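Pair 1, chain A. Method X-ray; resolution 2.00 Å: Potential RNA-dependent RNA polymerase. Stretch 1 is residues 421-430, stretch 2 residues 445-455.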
# COMPACT_ATOMS: atom_id res chain seq x y z
N ARG A 421 -13.60 10.11 -6.18
CA ARG A 421 -12.17 9.91 -5.96
C ARG A 421 -11.42 9.84 -7.28
O ARG A 421 -10.33 10.41 -7.42
CB ARG A 421 -11.93 8.66 -5.13
CG ARG A 421 -10.45 8.44 -4.78
CD ARG A 421 -10.36 7.38 -3.70
NE ARG A 421 -9.02 7.15 -3.17
CZ ARG A 421 -8.43 7.89 -2.23
NH1 ARG A 421 -9.05 8.97 -1.73
NH2 ARG A 421 -7.22 7.57 -1.79
N ALA A 422 -11.99 9.13 -8.27
CA ALA A 422 -11.36 9.05 -9.58
C ALA A 422 -11.17 10.43 -10.19
O ALA A 422 -10.09 10.76 -10.70
CB ALA A 422 -12.18 8.15 -10.51
N LEU A 423 -12.21 11.27 -10.14
CA LEU A 423 -12.13 12.60 -10.73
C LEU A 423 -11.02 13.43 -10.09
O LEU A 423 -10.29 14.14 -10.78
CB LEU A 423 -13.46 13.33 -10.60
CG LEU A 423 -14.54 12.92 -11.58
CD1 LEU A 423 -15.81 13.69 -11.25
CD2 LEU A 423 -14.07 13.24 -13.00
N GLY A 424 -10.91 13.38 -8.76
CA GLY A 424 -9.84 14.10 -8.09
C GLY A 424 -8.47 13.67 -8.58
O GLY A 424 -7.58 14.50 -8.78
N ARG A 425 -8.28 12.36 -8.78
CA ARG A 425 -6.99 11.86 -9.24
C ARG A 425 -6.75 12.20 -10.71
O ARG A 425 -5.60 12.41 -11.11
CB ARG A 425 -6.91 10.36 -9.03
CG ARG A 425 -6.98 10.01 -7.57
CD ARG A 425 -6.43 8.65 -7.28
NE ARG A 425 -6.23 8.55 -5.84
CZ ARG A 425 -5.30 7.79 -5.27
NH1 ARG A 425 -4.49 7.06 -6.03
NH2 ARG A 425 -5.18 7.77 -3.95
N LEU A 426 -7.80 12.22 -11.52
CA LEU A 426 -7.63 12.65 -12.91
C LEU A 426 -7.21 14.11 -12.98
O LEU A 426 -6.45 14.51 -13.87
CB LEU A 426 -8.93 12.42 -13.68
CG LEU A 426 -9.30 10.96 -13.93
CD1 LEU A 426 -10.69 10.87 -14.55
CD2 LEU A 426 -8.26 10.28 -14.80
N ALA A 427 -7.69 14.93 -12.04
CA ALA A 427 -7.46 16.37 -12.11
C ALA A 427 -6.16 16.79 -11.44
O ALA A 427 -5.58 17.82 -11.80
CB ALA A 427 -8.64 17.10 -11.48
N MET A 428 -5.67 16.01 -10.49
CA MET A 428 -4.56 16.39 -9.62
C MET A 428 -3.51 15.29 -9.62
O MET A 428 -3.86 14.11 -9.51
CB MET A 428 -5.02 16.61 -8.19
CG MET A 428 -5.99 17.74 -8.04
SD MET A 428 -5.03 19.24 -8.04
CE MET A 428 -6.27 20.43 -7.51
N GLN A 429 -2.24 15.66 -9.71
CA GLN A 429 -1.21 14.64 -9.69
C GLN A 429 -0.21 14.90 -8.57
O GLN A 429 -0.10 16.00 -8.04
CB GLN A 429 -0.48 14.56 -11.04
CG GLN A 429 0.18 15.84 -11.46
CD GLN A 429 0.55 15.81 -12.93
OE1 GLN A 429 0.37 14.78 -13.59
NE2 GLN A 429 1.07 16.93 -13.44
N GLU A 430 0.50 13.83 -8.23
CA GLU A 430 1.44 13.86 -7.12
C GLU A 430 2.78 14.47 -7.50
O GLU A 430 3.43 15.11 -6.67
CB GLU A 430 1.67 12.43 -6.63
CG GLU A 430 2.51 12.34 -5.40
CD GLU A 430 2.56 10.93 -4.87
OE1 GLU A 430 1.85 10.06 -5.43
OE2 GLU A 430 3.32 10.70 -3.92
N LEU A 445 -1.99 7.28 -20.27
CA LEU A 445 -1.88 6.00 -19.58
C LEU A 445 -2.28 6.14 -18.12
O LEU A 445 -2.95 5.26 -17.57
CB LEU A 445 -0.46 5.45 -19.70
CG LEU A 445 -0.10 4.97 -21.12
CD1 LEU A 445 1.37 4.68 -21.20
CD2 LEU A 445 -0.90 3.73 -21.47
N ARG A 446 -1.87 7.24 -17.47
CA ARG A 446 -2.28 7.46 -16.09
C ARG A 446 -3.80 7.62 -15.98
O ARG A 446 -4.42 7.00 -15.12
CB ARG A 446 -1.57 8.68 -15.51
CG ARG A 446 -1.92 8.99 -14.04
CD ARG A 446 -1.16 10.23 -13.53
NE ARG A 446 -1.61 10.61 -12.19
CZ ARG A 446 -2.63 11.41 -11.93
NH1 ARG A 446 -3.32 11.96 -12.93
NH2 ARG A 446 -2.98 11.67 -10.68
N TYR A 447 -4.40 8.42 -16.87
CA TYR A 447 -5.86 8.57 -16.89
C TYR A 447 -6.55 7.21 -16.95
O TYR A 447 -7.52 6.96 -16.22
CB TYR A 447 -6.32 9.39 -18.09
CG TYR A 447 -6.03 10.87 -18.09
CD1 TYR A 447 -5.73 11.56 -16.92
CD2 TYR A 447 -6.08 11.58 -19.29
CE1 TYR A 447 -5.48 12.92 -16.96
CE2 TYR A 447 -5.84 12.92 -19.34
CZ TYR A 447 -5.53 13.60 -18.17
OH TYR A 447 -5.29 14.95 -18.24
N LEU A 448 -6.10 6.34 -17.86
CA LEU A 448 -6.76 5.05 -18.04
C LEU A 448 -6.64 4.19 -16.79
O LEU A 448 -7.59 3.51 -16.40
CB LEU A 448 -6.17 4.31 -19.24
CG LEU A 448 -6.31 5.02 -20.59
CD1 LEU A 448 -5.64 4.21 -21.69
CD2 LEU A 448 -7.76 5.26 -20.90
N SER A 449 -5.46 4.18 -16.17
CA SER A 449 -5.29 3.38 -14.96
C SER A 449 -6.20 3.86 -13.84
O SER A 449 -6.67 3.05 -13.04
CB SER A 449 -3.82 3.40 -14.54
OG SER A 449 -3.46 4.68 -14.06
N ILE A 450 -6.47 5.17 -13.77
CA ILE A 450 -7.41 5.67 -12.77
C ILE A 450 -8.83 5.26 -13.12
O ILE A 450 -9.56 4.71 -12.29
CB ILE A 450 -7.30 7.21 -12.64
CG1 ILE A 450 -5.94 7.61 -12.05
CG2 ILE A 450 -8.46 7.75 -11.79
CD1 ILE A 450 -5.59 9.08 -12.28
N ILE A 451 -9.24 5.51 -14.37
CA ILE A 451 -10.62 5.27 -14.78
C ILE A 451 -10.95 3.79 -14.71
O ILE A 451 -12.07 3.40 -14.38
CB ILE A 451 -10.88 5.86 -16.18
CG1 ILE A 451 -10.84 7.39 -16.13
CG2 ILE A 451 -12.22 5.36 -16.75
CD1 ILE A 451 -10.61 8.08 -17.50
N GLU A 452 -9.96 2.92 -14.98
CA GLU A 452 -10.22 1.48 -14.97
C GLU A 452 -10.80 1.03 -13.63
O GLU A 452 -11.57 0.06 -13.58
CB GLU A 452 -8.93 0.72 -15.29
CG GLU A 452 -9.04 -0.83 -15.35
CD GLU A 452 -10.11 -1.34 -16.32
OE1 GLU A 452 -10.69 -0.54 -17.09
OE2 GLU A 452 -10.37 -2.58 -16.32
N ASN A 453 -10.50 1.75 -12.55
CA ASN A 453 -11.00 1.39 -11.23
C ASN A 453 -12.52 1.40 -11.15
O ASN A 453 -13.10 0.63 -10.37
CB ASN A 453 -10.42 2.33 -10.18
CG ASN A 453 -8.95 2.13 -9.99
OD1 ASN A 453 -8.49 1.02 -9.76
ND2 ASN A 453 -8.18 3.21 -10.11
N VAL A 454 -13.20 2.24 -11.93
CA VAL A 454 -14.66 2.38 -11.80
C VAL A 454 -15.39 1.42 -12.73
O VAL A 454 -16.57 1.61 -13.02
CB VAL A 454 -15.11 3.83 -12.02
CG1 VAL A 454 -14.29 4.79 -11.15
CG2 VAL A 454 -14.99 4.22 -13.50
N LYS A 455 -14.72 0.34 -13.14
CA LYS A 455 -15.27 -0.59 -14.13
C LYS A 455 -16.55 -1.31 -13.68
O LYS A 455 -17.17 -1.98 -14.51
CB LYS A 455 -14.23 -1.63 -14.50
CG LYS A 455 -13.94 -2.58 -13.34
CD LYS A 455 -12.60 -3.27 -13.48
CE LYS A 455 -12.77 -4.69 -13.97
NZ LYS A 455 -11.45 -5.33 -14.22
O HOH W 1 -0.36 11.11 -9.15

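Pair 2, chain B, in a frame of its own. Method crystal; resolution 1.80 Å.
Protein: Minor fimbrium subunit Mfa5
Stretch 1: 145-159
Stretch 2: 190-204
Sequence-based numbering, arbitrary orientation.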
# COMPACT_ATOMS: atom_id res chain seq x y z
N ARG B 145 26.63 -12.67 31.70
CA ARG B 145 25.85 -11.51 31.27
C ARG B 145 26.37 -10.96 29.94
O ARG B 145 25.62 -10.86 28.97
CB ARG B 145 25.89 -10.43 32.35
CG ARG B 145 25.18 -10.81 33.64
CD ARG B 145 25.21 -9.67 34.66
NE ARG B 145 24.74 -10.08 35.98
CZ ARG B 145 24.77 -9.31 37.06
NH1 ARG B 145 25.22 -8.06 36.98
NH2 ARG B 145 24.34 -9.77 38.22
N LEU B 146 27.65 -10.59 29.89
CA LEU B 146 28.20 -10.04 28.65
C LEU B 146 28.14 -11.08 27.53
O LEU B 146 27.85 -10.75 26.38
CB LEU B 146 29.62 -9.53 28.87
CG LEU B 146 30.19 -8.75 27.67
CD1 LEU B 146 29.26 -7.58 27.27
CD2 LEU B 146 31.60 -8.24 27.92
N LYS B 147 28.40 -12.35 27.86
CA LYS B 147 28.32 -13.39 26.83
C LYS B 147 26.93 -13.43 26.22
O LYS B 147 26.78 -13.55 25.00
CB LYS B 147 28.73 -14.75 27.40
CG LYS B 147 30.27 -14.95 27.38
CD LYS B 147 30.78 -15.88 28.49
CE LYS B 147 30.18 -17.28 28.42
NZ LYS B 147 30.95 -18.27 29.23
N SER B 148 25.88 -13.26 27.06
CA SER B 148 24.51 -13.28 26.56
C SER B 148 24.19 -12.01 25.77
O SER B 148 23.46 -12.07 24.77
CB SER B 148 23.52 -13.43 27.73
OG SER B 148 22.20 -13.43 27.27
N ALA B 149 24.70 -10.86 26.21
CA ALA B 149 24.51 -9.65 25.43
C ALA B 149 25.15 -9.78 24.05
O ALA B 149 24.59 -9.31 23.05
CB ALA B 149 25.11 -8.45 26.18
N ILE B 150 26.33 -10.40 23.98
CA ILE B 150 27.02 -10.56 22.70
C ILE B 150 26.26 -11.51 21.78
O ILE B 150 26.10 -11.25 20.58
CB ILE B 150 28.46 -11.05 22.95
CG1 ILE B 150 29.32 -9.93 23.51
CG2 ILE B 150 29.08 -11.65 21.70
CD1 ILE B 150 30.66 -10.38 24.06
N ALA B 151 25.80 -12.64 22.32
CA ALA B 151 25.05 -13.59 21.52
C ALA B 151 23.71 -13.01 21.08
O ALA B 151 23.34 -13.12 19.90
CB ALA B 151 24.84 -14.88 22.31
N SER B 152 22.98 -12.39 22.01
CA SER B 152 21.65 -11.89 21.68
C SER B 152 21.73 -10.65 20.80
O SER B 152 20.88 -10.45 19.94
CB SER B 152 20.84 -11.59 22.96
OG SER B 152 21.47 -10.62 23.79
N GLY B 153 22.76 -9.81 21.00
CA GLY B 153 22.89 -8.63 20.17
C GLY B 153 23.11 -9.00 18.71
O GLY B 153 22.55 -8.39 17.81
N GLN B 154 23.92 -10.02 18.47
CA GLN B 154 24.10 -10.48 17.09
C GLN B 154 22.80 -11.02 16.52
O GLN B 154 22.46 -10.74 15.37
CB GLN B 154 25.19 -11.52 17.04
CG GLN B 154 26.54 -10.95 17.34
CD GLN B 154 27.59 -12.01 17.32
OE1 GLN B 154 28.21 -12.27 16.29
NE2 GLN B 154 27.81 -12.65 18.47
N ARG B 155 22.06 -11.79 17.32
CA ARG B 155 20.79 -12.31 16.86
C ARG B 155 19.83 -11.18 16.50
O ARG B 155 19.11 -11.28 15.50
CB ARG B 155 20.19 -13.23 17.92
CG ARG B 155 18.90 -13.88 17.43
CD ARG B 155 18.16 -14.62 18.55
NE ARG B 155 16.75 -14.83 18.21
CZ ARG B 155 16.25 -15.98 17.76
NH1 ARG B 155 17.04 -17.04 17.61
NH2 ARG B 155 14.96 -16.08 17.47
N PHE B 156 19.80 -10.11 17.31
CA PHE B 156 18.93 -8.98 17.02
C PHE B 156 19.33 -8.30 15.71
O PHE B 156 18.47 -7.94 14.89
CB PHE B 156 18.98 -7.94 18.16
CG PHE B 156 18.54 -8.47 19.50
CD1 PHE B 156 17.68 -9.55 19.61
CD2 PHE B 156 18.98 -7.86 20.67
CE1 PHE B 156 17.28 -10.01 20.85
CE2 PHE B 156 18.58 -8.33 21.91
CZ PHE B 156 17.74 -9.41 22.01
N VAL B 157 20.63 -8.07 15.51
CA VAL B 157 21.09 -7.46 14.27
C VAL B 157 20.61 -8.27 13.07
O VAL B 157 20.04 -7.73 12.12
CB VAL B 157 22.62 -7.32 14.27
CG1 VAL B 157 23.13 -7.02 12.89
CG2 VAL B 157 23.04 -6.22 15.28
N LYS B 158 20.83 -9.57 13.11
CA LYS B 158 20.46 -10.42 11.98
C LYS B 158 18.96 -10.50 11.77
O LYS B 158 18.51 -10.60 10.63
CB LYS B 158 21.04 -11.81 12.19
CG LYS B 158 22.56 -11.82 12.20
CD LYS B 158 23.07 -13.20 12.56
CE LYS B 158 24.58 -13.24 12.68
NZ LYS B 158 25.04 -14.51 13.30
N LYS B 159 18.18 -10.46 12.85
CA LYS B 159 16.73 -10.46 12.73
C LYS B 159 16.21 -9.17 12.12
O LYS B 159 15.27 -9.19 11.31
CB LYS B 159 16.14 -10.70 14.12
CG LYS B 159 14.69 -11.07 14.13
CD LYS B 159 14.21 -11.24 15.56
CE LYS B 159 14.41 -12.66 16.06
NZ LYS B 159 13.83 -12.79 17.43
N ASP B 190 25.27 -3.09 7.34
CA ASP B 190 26.36 -4.05 7.26
C ASP B 190 26.37 -4.95 8.49
O ASP B 190 27.05 -4.69 9.49
CB ASP B 190 27.68 -3.31 7.09
CG ASP B 190 28.87 -4.22 6.83
OD1 ASP B 190 28.76 -5.44 7.08
OD2 ASP B 190 29.93 -3.71 6.43
N THR B 191 25.63 -6.07 8.39
CA THR B 191 25.46 -6.97 9.52
C THR B 191 26.79 -7.57 9.97
O THR B 191 27.02 -7.74 11.17
CB THR B 191 24.48 -8.09 9.18
OG1 THR B 191 24.97 -8.85 8.06
CG2 THR B 191 23.14 -7.51 8.84
N ALA B 192 27.71 -7.87 9.04
CA ALA B 192 28.97 -8.46 9.46
C ALA B 192 29.82 -7.47 10.26
O ALA B 192 30.50 -7.86 11.22
CB ALA B 192 29.76 -8.94 8.24
N PHE B 193 29.82 -6.21 9.86
CA PHE B 193 30.52 -5.18 10.60
C PHE B 193 29.92 -5.02 12.00
O PHE B 193 30.64 -4.99 12.99
CB PHE B 193 30.44 -3.85 9.83
CG PHE B 193 31.20 -2.73 10.46
CD1 PHE B 193 32.56 -2.60 10.29
CD2 PHE B 193 30.54 -1.82 11.28
CE1 PHE B 193 33.25 -1.58 10.91
CE2 PHE B 193 31.22 -0.80 11.89
CZ PHE B 193 32.58 -0.67 11.71
N LEU B 194 28.60 -4.91 12.08
CA LEU B 194 27.96 -4.74 13.38
C LEU B 194 28.25 -5.92 14.29
O LEU B 194 28.58 -5.74 15.47
CB LEU B 194 26.45 -4.57 13.17
CG LEU B 194 25.95 -3.24 12.57
CD1 LEU B 194 24.50 -3.43 12.12
CD2 LEU B 194 26.10 -2.09 13.55
N CYS B 195 28.16 -7.14 13.76
CA CYS B 195 28.34 -8.31 14.62
C CYS B 195 29.77 -8.44 15.09
O CYS B 195 30.02 -8.89 16.21
CB CYS B 195 27.88 -9.57 13.89
SG CYS B 195 26.07 -9.68 13.73
N GLN B 196 30.73 -8.01 14.26
CA GLN B 196 32.12 -8.03 14.66
C GLN B 196 32.36 -7.07 15.82
O GLN B 196 33.08 -7.40 16.77
CB GLN B 196 32.99 -7.68 13.44
CG GLN B 196 34.44 -7.99 13.61
CD GLN B 196 35.13 -6.97 14.48
OE1 GLN B 196 35.01 -5.77 14.25
NE2 GLN B 196 35.85 -7.44 15.51
N LYS B 197 31.73 -5.89 15.79
CA LYS B 197 31.90 -4.96 16.89
C LYS B 197 31.28 -5.50 18.17
O LYS B 197 31.82 -5.30 19.27
CB LYS B 197 31.30 -3.61 16.53
CG LYS B 197 32.00 -2.91 15.38
CD LYS B 197 33.41 -2.54 15.75
CE LYS B 197 34.07 -1.72 14.64
NZ LYS B 197 35.48 -1.41 15.00
N ILE B 198 30.13 -6.18 18.06
CA ILE B 198 29.49 -6.76 19.23
C ILE B 198 30.35 -7.86 19.83
O ILE B 198 30.49 -7.98 21.05
CB ILE B 198 28.08 -7.28 18.86
CG1 ILE B 198 27.19 -6.12 18.42
CG2 ILE B 198 27.49 -8.07 20.00
CD1 ILE B 198 25.86 -6.56 17.89
N ARG B 199 30.97 -8.69 18.97
CA ARG B 199 31.84 -9.75 19.47
C ARG B 199 33.07 -9.21 20.16
O ARG B 199 33.68 -9.92 20.97
CB ARG B 199 32.27 -10.69 18.32
CG ARG B 199 31.16 -11.61 17.89
CD ARG B 199 31.68 -12.75 17.01
NE ARG B 199 32.42 -12.21 15.88
CZ ARG B 199 31.87 -11.91 14.71
NH1 ARG B 199 30.58 -12.12 14.51
NH2 ARG B 199 32.62 -11.42 13.74
N ALA B 200 33.45 -7.96 19.92
CA ALA B 200 34.64 -7.40 20.54
C ALA B 200 34.37 -6.69 21.87
O ALA B 200 35.29 -6.08 22.42
CB ALA B 200 35.34 -6.42 19.59
N LEU B 201 33.13 -6.73 22.37
CA LEU B 201 32.82 -6.13 23.66
C LEU B 201 33.66 -6.79 24.75
O LEU B 201 33.86 -8.00 24.73
CB LEU B 201 31.34 -6.30 23.98
CG LEU B 201 30.31 -5.62 23.08
CD1 LEU B 201 28.91 -6.04 23.58
CD2 LEU B 201 30.45 -4.12 23.07
N THR B 202 34.08 -5.99 25.72
CA THR B 202 34.94 -6.48 26.78
C THR B 202 34.65 -5.72 28.06
O THR B 202 34.38 -4.51 28.00
CB THR B 202 36.41 -6.31 26.35
OG1 THR B 202 37.26 -7.05 27.22
CG2 THR B 202 36.78 -4.85 26.39
N PRO B 203 34.68 -6.37 29.21
CA PRO B 203 34.25 -5.68 30.45
C PRO B 203 35.26 -4.65 30.93
O PRO B 203 36.44 -4.95 31.10
CB PRO B 203 34.10 -6.82 31.47
CG PRO B 203 34.15 -8.10 30.68
CD PRO B 203 34.91 -7.81 29.42
N ILE B 204 34.77 -3.44 31.20
CA ILE B 204 35.58 -2.32 31.66
C ILE B 204 34.83 -1.67 32.82
O ILE B 204 33.61 -1.58 32.79
CB ILE B 204 35.84 -1.30 30.53
CG1 ILE B 204 36.66 -1.96 29.41
CG2 ILE B 204 36.54 -0.08 31.06
CD1 ILE B 204 36.86 -1.08 28.19

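Both pairs set two helices side by side in nearly antiparallel fashion. In pair 1 the axes of helix 421-427 and helix 445-451 approach to 9.6 Å with an angle of 170° between their N-to-C directions; in pair 2, helices 145-159 and 191-199 approach to 9.2 Å at 173°. Superposing N, CA and C of 14 central residues gives an RMSD of 0.5 Å, so the two backbones can be compared position by position.

The best-matched position is Ile A450 = Ile B198: the CA atoms fall 0.1 Å apart and the side-chain centres 0.4 Å. Both residues point toward the opposing helix and share the m,t rotamer. What surrounds them differs. Ile A450 packs its CG2 against Ala A422 CB at 4.0 Å, and its CD1 lies 3.9 Å from Leu A426 CD2. Ile B198 is a knob in a hole formed by Ile B150, Gly B153, Gln B154 and Val B157. The match Arg A425 = Gly B153 is part of this contrast. Ile A450 CD1 lies 3.5 Å from Arg A425 O and 3.7 Å from Arg A425 CB, so it meets both backbone and side chain; Gly B153 offers backbone alone, and Ile B198 CD1 lies 3.8 Å from Gly B153 C. Conversely, Ala A422 is matched by the bulkier Ile B150, whose CG1 reaches Ile B198 O at 3.4 Å and Leu B201 CD1 at 3.9 Å.

Leu A426 = Gln B154 shows two chemistries filling one volume. The side-chain centres are 0.5 Å apart, and both side chains start sideways, with ends that come nearer the other helix. Leu A426 makes an apolar bridge: its CD2 lies 3.5 Å from Tyr A447 CD1, and its CD1 3.8 Å from Ile A451 CG1. Gln B154 meets the matched partners, Cys B195 and Arg B199, differently. Its OE1 lies 3.6 Å from Cys B195 CB and accepts a hydrogen bond from Arg B199 NH1 at 3.0 Å, with an N-H...acceptor angle of 144°. The amide's other end is also satisfied, since Gln B154 NE2 donates to Ile B150 O at 3.1 Å within its own helix.

The matched position Arg A446 = Leu B194 reverses this exchange of polar for apolar. Both side chains point toward the other stretch, but their centres lie 3.3 Å apart. Leu B194 CD1 contacts Val B157 CG1 at 3.9 Å, helping to enclose that second knob with Thr B191, Cys B195 and Ile B198. Arg A446, extended through its first three chi angles, instead reaches the end of helix 421-427. Its NH2 donates to Arg A425 O and to Met A428 O, each at 2.8 Å, while NH1 adds a weak bond to Arg A425 O at 3.0 Å. Met A428 is the first residue to leave helical phi/psi, so the guanidinium gathers carbonyls on both sides of that departure. Pair 2 instead continues its helix through the matched Phe B156 and on to Val B157.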